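Local coordinates for thiosulfate sulfurtransferase (Pseudomonas aeruginosa, PDB 1YT8), which probably transfers sulfur from thiosulfate to cyanide, the reaction of rhodaneses, using a chain built of four rhodanese-like domains, at residues H12-A17 with R22-L27; H39-A44 with E516-D521; Q312-V317 with A343-Q348. All blocks are in the same frame, centred on the assembly; numbering follows the deposited sequence.

Contact 1: residues H12-A17 with R22-L27; sequences HDIRAA and RELALL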
ATOM      1  N   HIS A  12       9.220  25.090  -2.419  1.00 18.46           N
ATOM      2  CA  HIS A  12       9.146  25.662  -3.758  1.00 18.74           C
ATOM      3  C   HIS A  12       9.799  24.798  -4.833  1.00 17.37           C
ATOM      4  O   HIS A  12       9.298  24.728  -5.957  1.00 16.82           O
ATOM      5  CB  HIS A  12       9.748  27.067  -3.746  1.00 21.22           C
ATOM      6  CG  HIS A  12       8.983  28.024  -2.888  1.00 26.80           C
ATOM      7  ND1 HIS A  12       7.723  28.472  -3.222  1.00 30.40           N
ATOM      8  CD2 HIS A  12       9.258  28.550  -1.670  1.00 29.64           C
ATOM      9  CE1 HIS A  12       7.254  29.230  -2.246  1.00 30.25           C
ATOM     10  NE2 HIS A  12       8.166  29.292  -1.292  1.00 31.59           N
ATOM     11  N   ASP A  13      10.905  24.139  -4.493  1.00 16.12           N
ATOM     12  CA  ASP A  13      11.588  23.263  -5.445  1.00 14.83           C
ATOM     13  C   ASP A  13      10.670  22.093  -5.781  1.00 14.17           C
ATOM     14  O   ASP A  13      10.518  21.714  -6.945  1.00 13.04           O
ATOM     15  CB  ASP A  13      12.888  22.698  -4.853  1.00 16.34           C
ATOM     16  CG  ASP A  13      13.981  23.740  -4.708  1.00 18.62           C
ATOM     17  OD1 ASP A  13      14.236  24.478  -5.683  1.00 16.87           O
ATOM     18  OD2 ASP A  13      14.600  23.807  -3.620  1.00 14.88           O
ATOM     19  N   ILE A  14      10.073  21.510  -4.746  1.00 13.99           N
ATOM     20  CA  ILE A  14       9.176  20.372  -4.927  1.00 13.33           C
ATOM     21  C   ILE A  14       7.925  20.782  -5.707  1.00 14.02           C
ATOM     22  O   ILE A  14       7.505  20.082  -6.629  1.00 13.20           O
ATOM     23  CB  ILE A  14       8.737  19.780  -3.563  1.00 14.12           C
ATOM     24  CG1 ILE A  14       9.966  19.308  -2.766  1.00 13.92           C
ATOM     25  CG2 ILE A  14       7.742  18.648  -3.787  1.00 11.77           C
ATOM     26  CD1 ILE A  14      10.809  18.241  -3.460  1.00 15.30           C
ATOM     27  N   ARG A  15       7.329  21.915  -5.337  1.00 14.19           N
ATOM     28  CA  ARG A  15       6.127  22.388  -6.013  1.00 14.30           C
ATOM     29  C   ARG A  15       6.396  22.636  -7.490  1.00 15.07           C
ATOM     30  O   ARG A  15       5.566  22.317  -8.339  1.00 15.83           O
ATOM     31  CB  ARG A  15       5.610  23.675  -5.365  1.00 15.33           C
ATOM     32  CG  ARG A  15       4.273  24.144  -5.933  1.00 17.72           C
ATOM     33  CD  ARG A  15       3.821  25.452  -5.299  1.00 19.87           C
ATOM     34  NE  ARG A  15       2.530  25.898  -5.820  1.00 24.65           N
ATOM     35  CZ  ARG A  15       1.356  25.376  -5.479  1.00 27.08           C
ATOM     36  NH1 ARG A  15       1.292  24.378  -4.604  1.00 27.13           N
ATOM     37  NH2 ARG A  15       0.239  25.851  -6.018  1.00 28.01           N
ATOM     38  N   ALA A  16       7.557  23.210  -7.791  1.00 14.53           N
ATOM     39  CA  ALA A  16       7.918  23.485  -9.173  1.00 15.63           C
ATOM     40  C   ALA A  16       8.019  22.176  -9.952  1.00 12.81           C
ATOM     41  O   ALA A  16       7.524  22.076 -11.074  1.00 13.08           O
ATOM     42  CB  ALA A  16       9.248  24.242  -9.235  1.00 13.51           C
ATOM     43  N   ALA A  17       8.650  21.167  -9.354  1.00 11.84           N
ATOM     44  CA  ALA A  17       8.794  19.881 -10.030  1.00 12.92           C
ATOM     45  C   ALA A  17       7.436  19.199 -10.239  1.00 13.67           C
ATOM     46  O   ALA A  17       7.188  18.608 -11.297  1.00 16.40           O
ATOM     47  CB  ALA A  17       9.744  18.967  -9.237  1.00 11.66           C
ATOM     48  N   ARG A  22       8.012  16.657 -13.316  1.00 13.75           N
ATOM     49  CA  ARG A  22       9.337  16.054 -13.402  1.00 13.26           C
ATOM     50  C   ARG A  22       9.392  14.994 -12.300  1.00 13.76           C
ATOM     51  O   ARG A  22       8.860  15.202 -11.210  1.00 15.21           O
ATOM     52  CB  ARG A  22      10.435  17.098 -13.156  1.00 15.18           C
ATOM     53  CG  ARG A  22      10.530  18.194 -14.208  1.00 16.60           C
ATOM     54  CD  ARG A  22      11.820  19.007 -14.037  1.00 19.23           C
ATOM     55  NE  ARG A  22      11.833  19.813 -12.816  1.00 19.57           N
ATOM     56  CZ  ARG A  22      11.355  21.051 -12.727  1.00 19.25           C
ATOM     57  NH1 ARG A  22      10.821  21.637 -13.791  1.00 18.22           N
ATOM     58  NH2 ARG A  22      11.419  21.711 -11.573  1.00 19.69           N
ATOM     59  N   GLU A  23      10.039  13.865 -12.574  1.00 13.97           N
ATOM     60  CA  GLU A  23      10.128  12.802 -11.580  1.00 13.26           C
ATOM     61  C   GLU A  23      10.770  13.253 -10.283  1.00 13.90           C
ATOM     62  O   GLU A  23      11.766  13.982 -10.285  1.00 15.49           O
ATOM     63  CB  GLU A  23      10.908  11.611 -12.131  1.00 14.02           C
ATOM     64  CG  GLU A  23      10.245  10.933 -13.315  1.00 14.29           C
ATOM     65  CD  GLU A  23      10.870   9.590 -13.632  1.00 14.63           C
ATOM     66  OE1 GLU A  23      11.854   9.216 -12.956  1.00 15.28           O
ATOM     67  OE2 GLU A  23      10.377   8.909 -14.554  1.00 15.79           O
ATOM     68  N   LEU A  24      10.187  12.814  -9.173  1.00 13.61           N
ATOM     69  CA  LEU A  24      10.704  13.138  -7.852  1.00 14.66           C
ATOM     70  C   LEU A  24      10.166  12.142  -6.838  1.00 14.76           C
ATOM     71  O   LEU A  24       9.112  11.532  -7.037  1.00 13.98           O
ATOM     72  CB  LEU A  24      10.291  14.561  -7.443  1.00 15.29           C
ATOM     73  CG  LEU A  24       8.806  14.856  -7.204  1.00 13.72           C
ATOM     74  CD1 LEU A  24       8.400  14.445  -5.790  1.00 16.14           C
ATOM     75  CD2 LEU A  24       8.555  16.340  -7.393  1.00 17.65           C
ATOM     76  N   ALA A  25      10.914  11.967  -5.757  1.00 14.96           N
ATOM     77  CA  ALA A  25      10.503  11.081  -4.683  1.00 15.11           C
ATOM     78  C   ALA A  25      10.621  11.885  -3.395  1.00 16.24           C
ATOM     79  O   ALA A  25      11.724  12.229  -2.973  1.00 16.66           O
ATOM     80  CB  ALA A  25      11.405   9.845  -4.631  1.00 16.17           C
ATOM     81  N   LEU A  26       9.476  12.215  -2.804  1.00 13.85           N
ATOM     82  CA  LEU A  26       9.422  12.971  -1.551  1.00 14.08           C
ATOM     83  C   LEU A  26       9.127  11.926  -0.484  1.00 14.64           C
ATOM     84  O   LEU A  26       7.994  11.455  -0.365  1.00 13.64           O
ATOM     85  CB  LEU A  26       8.296  14.004  -1.605  1.00 11.37           C
ATOM     86  CG  LEU A  26       8.046  14.849  -0.355  1.00 12.41           C
ATOM     87  CD1 LEU A  26       9.306  15.624   0.003  1.00 11.86           C
ATOM     88  CD2 LEU A  26       6.889  15.802  -0.611  1.00 12.18           C
ATOM     89  N   LEU A  27      10.144  11.568   0.291  1.00 13.50           N
ATOM     90  CA  LEU A  27       9.994  10.523   1.295  1.00 13.00           C
ATOM     91  C   LEU A  27       9.955  10.967   2.751  1.00 12.32           C
ATOM     92  O   LEU A  27      10.875  11.623   3.237  1.00 14.07           O
ATOM     93  CB  LEU A  27      11.119   9.499   1.125  1.00 13.73           C
ATOM     94  CG  LEU A  27      11.332   8.900  -0.268  1.00 14.07           C
ATOM     95  CD1 LEU A  27      12.554   7.983  -0.252  1.00 14.36           C
ATOM     96  CD2 LEU A  27      10.088   8.134  -0.693  1.00 15.92           C
TER
HETATM   97  O   HOH W   1      12.406  21.709  -8.833  1.00 18.95           O
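A17 and R22 meet where helix 11-20 turns into strand 25-28, the first helix-to-strand step of a rhodanese-like α/β domain whose parallel sheet has the strand order 1-5-4-2-3. The direct polar link is made by backbone: R22 N donates to A17 O over 2.9 Å with an N-H...O angle of 158°, so a carbonyl late in the helix is satisfied by the chain returning to the sheet.

In the apolar part, L24 and L26 alternate with residues that face away, and both point toward the helix. I14, a branched side chain in a buried place, presents CG2 to both, 4.4 Å from L24 CD2 and 4.3 Å from L26 CD2; W101 of helix 97-103 also touches I14 and L26. A17 is small enough to sit close against the strand, and its CB is tightly packed, 3.4 Å from L24 CD2.

The third element is charged and exposed. The chain of R22 bends at chi3 (-68°), which brings one face of the guanidinium over A17 CA. From the edge of this group, R22 NH2 donates in plane to a water 2.9 Å away, and that water donates to D13 O at 2.7 Å.

Contact 2: residues H39-A44 with E516-D521; sequences HPLFAA and EQLGRD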
ATOM      1  N   HIS A  39       1.309  15.196   6.451  1.00 14.20           N
ATOM      2  CA  HIS A  39       2.303  15.031   5.399  1.00 13.71           C
ATOM      3  C   HIS A  39       1.829  15.655   4.098  1.00 13.94           C
ATOM      4  O   HIS A  39       0.629  15.817   3.879  1.00 12.01           O
ATOM      5  CB  HIS A  39       2.610  13.542   5.183  1.00 12.01           C
ATOM      6  CG  HIS A  39       1.438  12.737   4.713  1.00 13.80           C
ATOM      7  ND1 HIS A  39       1.013  12.734   3.401  1.00 16.22           N
ATOM      8  CD2 HIS A  39       0.616  11.886   5.374  1.00 14.10           C
ATOM      9  CE1 HIS A  39      -0.016  11.914   3.273  1.00 14.53           C
ATOM     10  NE2 HIS A  39      -0.276  11.387   4.456  1.00 16.84           N
ATOM     11  N   PRO A  40       2.774  16.053   3.229  1.00 13.20           N
ATOM     12  CA  PRO A  40       2.401  16.657   1.946  1.00 12.40           C
ATOM     13  C   PRO A  40       1.629  15.633   1.119  1.00 11.79           C
ATOM     14  O   PRO A  40       1.831  14.428   1.269  1.00 11.34           O
ATOM     15  CB  PRO A  40       3.752  17.007   1.326  1.00 12.15           C
ATOM     16  CG  PRO A  40       4.597  17.310   2.530  1.00 13.78           C
ATOM     17  CD  PRO A  40       4.221  16.183   3.466  1.00 12.83           C
ATOM     18  N   LEU A  41       0.757  16.115   0.245  1.00 11.63           N
ATOM     19  CA  LEU A  41      -0.064  15.241  -0.592  1.00 12.53           C
ATOM     20  C   LEU A  41       0.666  14.093  -1.286  1.00 10.95           C
ATOM     21  O   LEU A  41       0.220  12.942  -1.230  1.00 11.07           O
ATOM     22  CB  LEU A  41      -0.796  16.078  -1.644  1.00 12.27           C
ATOM     23  CG  LEU A  41      -1.707  15.325  -2.616  1.00 11.17           C
ATOM     24  CD1 LEU A  41      -2.717  14.484  -1.834  1.00 10.54           C
ATOM     25  CD2 LEU A  41      -2.429  16.336  -3.508  1.00 12.25           C
ATOM     26  N   PHE A  42       1.785  14.397  -1.936  1.00 13.10           N
ATOM     27  CA  PHE A  42       2.525  13.375  -2.664  1.00 11.92           C
ATOM     28  C   PHE A  42       3.737  12.789  -1.960  1.00 14.29           C
ATOM     29  O   PHE A  42       4.574  12.122  -2.581  1.00 14.41           O
ATOM     30  CB  PHE A  42       2.891  13.908  -4.053  1.00 12.94           C
ATOM     31  CG  PHE A  42       1.693  14.091  -4.943  1.00 13.26           C
ATOM     32  CD1 PHE A  42       0.978  12.980  -5.388  1.00 13.65           C
ATOM     33  CD2 PHE A  42       1.217  15.363  -5.251  1.00 12.30           C
ATOM     34  CE1 PHE A  42      -0.201  13.131  -6.123  1.00 14.18           C
ATOM     35  CE2 PHE A  42       0.041  15.527  -5.984  1.00 13.02           C
ATOM     36  CZ  PHE A  42      -0.671  14.409  -6.420  1.00 13.08           C
ATOM     37  N   ALA A  43       3.817  13.016  -0.654  1.00 13.94           N
ATOM     38  CA  ALA A  43       4.908  12.461   0.127  1.00 14.89           C
ATOM     39  C   ALA A  43       4.604  10.979   0.333  1.00 14.52           C
ATOM     40  O   ALA A  43       3.495  10.609   0.727  1.00 13.77           O
ATOM     41  CB  ALA A  43       5.012  13.171   1.478  1.00 14.18           C
ATOM     42  N   ALA A  44       5.585  10.136   0.042  1.00 12.07           N
ATOM     43  CA  ALA A  44       5.440   8.701   0.215  1.00 13.59           C
ATOM     44  C   ALA A  44       6.108   8.353   1.532  1.00 15.28           C
ATOM     45  O   ALA A  44       7.153   8.912   1.865  1.00 17.43           O
ATOM     46  CB  ALA A  44       6.118   7.957  -0.934  1.00 14.55           C
ATOM     47  N   GLU A 516     -11.756  20.003  -1.136  1.00 15.34           N
ATOM     48  CA  GLU A 516     -11.400  21.375  -0.811  1.00 18.13           C
ATOM     49  C   GLU A 516      -9.884  21.466  -0.625  1.00 17.22           C
ATOM     50  O   GLU A 516      -9.253  22.412  -1.092  1.00 15.94           O
ATOM     51  CB  GLU A 516     -12.112  21.826   0.465  1.00 20.61           C
ATOM     52  CG  GLU A 516     -11.857  23.280   0.827  1.00 26.67           C
ATOM     53  CD  GLU A 516     -12.606  23.712   2.075  1.00 31.83           C
ATOM     54  OE1 GLU A 516     -13.841  23.533   2.121  1.00 34.43           O
ATOM     55  OE2 GLU A 516     -11.961  24.236   3.008  1.00 35.29           O
ATOM     56  N   GLN A 517      -9.301  20.477   0.050  1.00 16.06           N
ATOM     57  CA  GLN A 517      -7.855  20.472   0.272  1.00 14.20           C
ATOM     58  C   GLN A 517      -7.084  20.361  -1.041  1.00 14.03           C
ATOM     59  O   GLN A 517      -6.038  20.994  -1.207  1.00 15.73           O
ATOM     60  CB  GLN A 517      -7.437  19.320   1.190  1.00 15.93           C
ATOM     61  CG  GLN A 517      -7.864  19.457   2.637  1.00 14.55           C
ATOM     62  CD  GLN A 517      -7.005  18.607   3.546  1.00 16.22           C
ATOM     63  OE1 GLN A 517      -5.877  18.982   3.889  1.00 18.41           O
ATOM     64  NE2 GLN A 517      -7.515  17.443   3.921  1.00 14.26           N
ATOM     65  N   LEU A 518      -7.588  19.544  -1.963  1.00 13.89           N
ATOM     66  CA  LEU A 518      -6.946  19.384  -3.268  1.00 14.01           C
ATOM     67  C   LEU A 518      -6.873  20.741  -3.962  1.00 15.48           C
ATOM     68  O   LEU A 518      -5.881  21.067  -4.613  1.00 16.11           O
ATOM     69  CB  LEU A 518      -7.737  18.406  -4.150  1.00 14.00           C
ATOM     70  CG  LEU A 518      -7.675  16.911  -3.818  1.00 13.04           C
ATOM     71  CD1 LEU A 518      -8.541  16.135  -4.806  1.00 10.60           C
ATOM     72  CD2 LEU A 518      -6.231  16.422  -3.893  1.00 13.33           C
ATOM     73  N   GLY A 519      -7.935  21.532  -3.818  1.00 16.13           N
ATOM     74  CA  GLY A 519      -7.960  22.847  -4.430  1.00 16.30           C
ATOM     75  C   GLY A 519      -6.877  23.735  -3.847  1.00 18.63           C
ATOM     76  O   GLY A 519      -6.237  24.500  -4.565  1.00 17.70           O
ATOM     77  N   ARG A 520      -6.664  23.635  -2.539  1.00 18.17           N
ATOM     78  CA  ARG A 520      -5.643  24.445  -1.892  1.00 19.36           C
ATOM     79  C   ARG A 520      -4.239  23.997  -2.282  1.00 19.75           C
ATOM     80  O   ARG A 520      -3.340  24.828  -2.421  1.00 19.56           O
ATOM     81  CB  ARG A 520      -5.806  24.413  -0.367  1.00 22.55           C
ATOM     82  CG  ARG A 520      -7.055  25.135   0.135  1.00 25.66           C
ATOM     83  CD  ARG A 520      -6.833  25.736   1.517  1.00 30.31           C
ATOM     84  NE  ARG A 520      -6.652  24.727   2.554  1.00 32.94           N
ATOM     85  CZ  ARG A 520      -7.647  24.058   3.134  1.00 35.97           C
ATOM     86  NH1 ARG A 520      -8.902  24.294   2.779  1.00 37.01           N
ATOM     87  NH2 ARG A 520      -7.385  23.154   4.071  1.00 35.30           N
ATOM     88  N   ASP A 521      -4.046  22.691  -2.467  1.00 18.18           N
ATOM     89  CA  ASP A 521      -2.734  22.173  -2.854  1.00 17.49           C
ATOM     90  C   ASP A 521      -2.404  22.590  -4.287  1.00 17.14           C
ATOM     91  O   ASP A 521      -1.336  23.143  -4.547  1.00 17.94           O
ATOM     92  CB  ASP A 521      -2.699  20.650  -2.758  1.00 17.47           C
ATOM     93  CG  ASP A 521      -1.375  20.080  -3.214  1.00 17.37           C
ATOM     94  OD1 ASP A 521      -0.396  20.138  -2.438  1.00 17.77           O
ATOM     95  OD2 ASP A 521      -1.307  19.594  -4.363  1.00 17.97           O
TER
HETATM   96  O   HOH W   2       0.653  18.828  -0.177  1.00 14.84           O
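L41 reaches from the loop 39-44 to helix 514-521, and its side chain makes the close contacts from the loop. At its base, CB points toward the helix and lies 4.2 Å from D521 OD1. CG, anti to the backbone N (chi1 180°), continues this line and sets CD2 against L518 and D521; on the way CG passes 3.8 Å above one face of the F42 ring, displaced from the ring centre. At the tip, the CD2 branch lies 3.8 Å from L518 CD2, where the two leucines lie nearly perpendicular to each other, and 3.6 Å from D521 OD2. Leucine suits this buried spot because one methyl can meet another leucine and one oxygen of a carboxylate together.

The carboxylate itself is occupied on both oxygens. D521 OD2 is hydrogen-bonded to T523 OG1, while OD1 accepts from a water at 2.8 Å that in turn accepts from L41 N, giving the loop backbone an indirect polar tie to the helix.

The loop is shaped by a type I turn from P40 to A43. P40 O receives A43 N on one face of its carbonyl plane and H39 ND1, 2.8 Å away, on the other.

Helix 114-127 borders both partners, with V114 and P115 against L41 and A118 against L518, while P40 and A43 rest on L26 of strand 25-28, so the C-terminal helix docks beside the first rhodanese-like domain.

Contact 3: residues Q312-V317 with A343-Q348; sequences QETDHV and AQMGWQ
T314 is the sole residue of its segment in close contact: the nearest CA atoms, those of T314 and M345, are 9.8 Å apart, and the two branches of T314 go to different partners. The setting is the third rhodanese-like domain, where helix 334-344 ends in a Schellman motif before strand 348-352. G346, with positive phi, is its C-prime residue, a place that favours glycine, and G346 N bonds to A343 O at 2.9 Å. M345 and W347, on either side of that glycine, both send CB toward segment 312-317.

The first branch is polar, yet its bonds go to other residues: T314 OG1 is hydrogen-bonded to L310 O and to S116 OG. Against M345, OG1 makes only a van der Waals contact, 3.8 Å from CE. The flexible, unbranched chain of methionine, here with selenium in place of sulfur, bends at chi3 (-76°) into this buried spot, where F119 of helix 114-127 also touches it.

The second branch is a methyl, fit for an aromatic neighbour. T314 and W347 run alongside each other, pointing opposite ways, and R321 makes a cation-pi contact with the indole. T314 CG2 approaches that ring obliquely, 3.7 Å from W347 NE1 and 3.9 Å from W347 CE2.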
ATOM      1  N   GLN A 312      -5.916   2.081  -5.124  1.00 13.35           N
ATOM      2  CA  GLN A 312      -6.161   2.533  -3.750  1.00 13.06           C
ATOM      3  C   GLN A 312      -4.900   2.925  -2.965  1.00 12.93           C
ATOM      4  O   GLN A 312      -4.929   3.871  -2.181  1.00 13.64           O
ATOM      5  CB  GLN A 312      -6.917   1.440  -2.981  1.00 13.06           C
ATOM      6  CG  GLN A 312      -7.167   1.723  -1.501  1.00 12.70           C
ATOM      7  CD  GLN A 312      -8.198   2.815  -1.259  1.00 15.57           C
ATOM      8  OE1 GLN A 312      -8.898   3.249  -2.179  1.00 15.88           O
ATOM      9  NE2 GLN A 312      -8.305   3.254  -0.010  1.00 16.35           N
ATOM     10  N   GLU A 313      -3.800   2.203  -3.170  1.00 12.87           N
ATOM     11  CA  GLU A 313      -2.555   2.480  -2.444  1.00 13.14           C
ATOM     12  C   GLU A 313      -1.408   2.754  -3.415  1.00 12.33           C
ATOM     13  O   GLU A 313      -0.295   2.264  -3.232  1.00 13.46           O
ATOM     14  CB  GLU A 313      -2.187   1.280  -1.556  1.00 14.22           C
ATOM     15  CG  GLU A 313      -3.333   0.731  -0.709  1.00 14.63           C
ATOM     16  CD  GLU A 313      -2.908  -0.434   0.178  1.00 18.74           C
ATOM     17  OE1 GLU A 313      -2.080  -1.258  -0.271  1.00 17.84           O
ATOM     18  OE2 GLU A 313      -3.410  -0.535   1.321  1.00 20.96           O
ATOM     19  N   THR A 314      -1.687   3.557  -4.435  1.00 13.91           N
ATOM     20  CA  THR A 314      -0.713   3.879  -5.475  1.00 13.49           C
ATOM     21  C   THR A 314       0.679   4.290  -4.978  1.00 15.31           C
ATOM     22  O   THR A 314       1.695   3.870  -5.538  1.00 15.09           O
ATOM     23  CB  THR A 314      -1.269   4.990  -6.395  1.00 14.52           C
ATOM     24  OG1 THR A 314      -2.648   4.720  -6.690  1.00 12.07           O
ATOM     25  CG2 THR A 314      -0.495   5.041  -7.701  1.00 14.79           C
ATOM     26  N   ASP A 315       0.722   5.102  -3.926  1.00 13.48           N
ATOM     27  CA  ASP A 315       1.986   5.585  -3.380  1.00 14.42           C
ATOM     28  C   ASP A 315       2.878   4.526  -2.721  1.00 14.96           C
ATOM     29  O   ASP A 315       4.060   4.776  -2.476  1.00 16.61           O
ATOM     30  CB  ASP A 315       1.718   6.726  -2.396  1.00 15.81           C
ATOM     31  CG  ASP A 315       0.827   6.304  -1.249  1.00 15.32           C
ATOM     32  OD1 ASP A 315      -0.353   5.973  -1.501  1.00 17.07           O
ATOM     33  OD2 ASP A 315       1.313   6.298  -0.098  1.00 16.06           O
ATOM     34  N   HIS A 316       2.323   3.350  -2.432  1.00 14.67           N
ATOM     35  CA  HIS A 316       3.111   2.279  -1.826  1.00 15.92           C
ATOM     36  C   HIS A 316       3.994   1.606  -2.874  1.00 17.17           C
ATOM     37  O   HIS A 316       4.991   0.968  -2.539  1.00 16.46           O
ATOM     38  CB  HIS A 316       2.208   1.203  -1.207  1.00 13.81           C
ATOM     39  CG  HIS A 316       1.529   1.623   0.060  1.00 15.21           C
ATOM     40  ND1 HIS A 316       0.879   0.728   0.883  1.00 15.82           N
ATOM     41  CD2 HIS A 316       1.390   2.838   0.644  1.00 14.47           C
ATOM     42  CE1 HIS A 316       0.367   1.372   1.917  1.00 15.68           C
ATOM     43  NE2 HIS A 316       0.663   2.654   1.795  1.00 15.32           N
ATOM     44  N   VAL A 317       3.611   1.755  -4.140  1.00 18.03           N
ATOM     45  CA  VAL A 317       4.328   1.140  -5.255  1.00 17.25           C
ATOM     46  C   VAL A 317       5.004   2.179  -6.147  1.00 17.83           C
ATOM     47  O   VAL A 317       6.219   2.149  -6.347  1.00 19.24           O
ATOM     48  CB  VAL A 317       3.351   0.298  -6.110  1.00 17.93           C
ATOM     49  CG1 VAL A 317       4.095  -0.391  -7.245  1.00 19.72           C
ATOM     50  CG2 VAL A 317       2.644  -0.725  -5.222  1.00 20.45           C
ATOM     51  N   ALA A 343      -4.517   7.126 -14.981  1.00 11.67           N
ATOM     52  CA  ALA A 343      -4.378   8.227 -15.930  1.00 10.55           C
ATOM     53  C   ALA A 343      -5.114   9.456 -15.393  1.00 11.82           C
ATOM     54  O   ALA A 343      -4.617  10.583 -15.477  1.00 11.86           O
ATOM     55  CB  ALA A 343      -4.953   7.820 -17.287  1.00 10.04           C
ATOM     56  N   GLN A 344      -6.295   9.229 -14.829  1.00 12.36           N
ATOM     57  CA  GLN A 344      -7.102  10.309 -14.279  1.00 12.40           C
ATOM     58  C   GLN A 344      -6.458  10.891 -13.029  1.00 11.22           C
ATOM     59  O   GLN A 344      -6.734  12.027 -12.643  1.00 12.43           O
ATOM     60  CB  GLN A 344      -8.524   9.804 -14.008  1.00 11.96           C
ATOM     61  CG  GLN A 344      -9.296   9.567 -15.314  1.00 14.14           C
ATOM     62  CD  GLN A 344     -10.631   8.872 -15.127  1.00 12.81           C
ATOM     63  OE1 GLN A 344     -11.615   9.478 -14.707  1.00 12.17           O
ATOM     64  NE2 GLN A 344     -10.670   7.589 -15.449  1.00 12.28           N
HETATM   65  N   MSE A 345      -5.580  10.113 -12.406  1.00 13.49           N
HETATM   66  CA  MSE A 345      -4.868  10.585 -11.230  1.00 11.78           C
HETATM   67  C   MSE A 345      -3.548  11.220 -11.668  1.00 12.35           C
HETATM   68  O   MSE A 345      -2.632  11.406 -10.865  1.00 12.61           O
HETATM   69  CB  MSE A 345      -4.628   9.441 -10.241  1.00 14.21           C
HETATM   70  CG  MSE A 345      -5.876   9.069  -9.451  1.00 14.61           C
HETATM   71 SE   MSE A 345      -5.506   7.875  -7.955  1.00 24.73          SE
HETATM   72  CE  MSE A 345      -5.255   6.258  -8.949  1.00 13.09           C
ATOM     73  N   GLY A 346      -3.470  11.538 -12.960  1.00 13.64           N
ATOM     74  CA  GLY A 346      -2.301  12.197 -13.523  1.00 14.66           C
ATOM     75  C   GLY A 346      -1.081  11.378 -13.894  1.00 14.28           C
ATOM     76  O   GLY A 346      -0.045  11.950 -14.239  1.00 14.14           O
ATOM     77  N   TRP A 347      -1.179  10.054 -13.839  1.00 13.35           N
ATOM     78  CA  TRP A 347      -0.031   9.218 -14.173  1.00 13.76           C
ATOM     79  C   TRP A 347       0.118   8.950 -15.662  1.00 14.62           C
ATOM     80  O   TRP A 347      -0.875   8.862 -16.392  1.00 15.01           O
ATOM     81  CB  TRP A 347      -0.117   7.857 -13.471  1.00 14.83           C
ATOM     82  CG  TRP A 347       0.005   7.911 -11.984  1.00 14.91           C
ATOM     83  CD1 TRP A 347      -1.013   7.978 -11.073  1.00 15.80           C
ATOM     84  CD2 TRP A 347       1.221   7.932 -11.233  1.00 16.68           C
ATOM     85  NE1 TRP A 347      -0.504   8.040  -9.798  1.00 14.77           N
ATOM     86  CE2 TRP A 347       0.866   8.016  -9.867  1.00 15.97           C
ATOM     87  CE3 TRP A 347       2.580   7.893 -11.582  1.00 16.91           C
ATOM     88  CZ2 TRP A 347       1.822   8.063  -8.846  1.00 15.80           C
ATOM     89  CZ3 TRP A 347       3.531   7.939 -10.566  1.00 17.21           C
ATOM     90  CH2 TRP A 347       3.145   8.023  -9.213  1.00 15.35           C
ATOM     91  N   GLN A 348       1.366   8.835 -16.112  1.00 12.20           N
ATOM     92  CA  GLN A 348       1.622   8.468 -17.494  1.00 14.35           C
ATOM     93  C   GLN A 348       1.556   6.954 -17.363  1.00 14.97           C
ATOM     94  O   GLN A 348       2.360   6.341 -16.652  1.00 16.53           O
ATOM     95  CB  GLN A 348       3.016   8.901 -17.950  1.00 15.73           C
ATOM     96  CG  GLN A 348       3.449   8.224 -19.248  1.00 18.66           C
ATOM     97  CD  GLN A 348       4.672   8.866 -19.873  1.00 18.79           C
ATOM     98  OE1 GLN A 348       5.555   9.365 -19.174  1.00 18.71           O
ATOM     99  NE2 GLN A 348       4.735   8.841 -21.200  1.00 21.67           N
TER

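In the fold
Contacts 1 and 2 meet directly, their centres 13 Å apart. L26 O and A44 N, at 2.8 Å, probably bond strand 25-28 to strand 44-45, while R15 NH1 and D521 O, at 2.9 Å, probably tie helix 11-20 to the C-terminal helix. Contact 3 belongs to another rhodanese-like domain, nested along the chain within the loop that contact 2 closes. It touches contact 2 lightly, through A44 CB and D315 O at 4.1 Å, but stays about 7 Å from contact 1 between nearest atoms. It alone reaches the sulfite pocket: Q312 lines the pocket together with residues 193-198 of the second rhodanese-like domain, so the pocket draws on two domains.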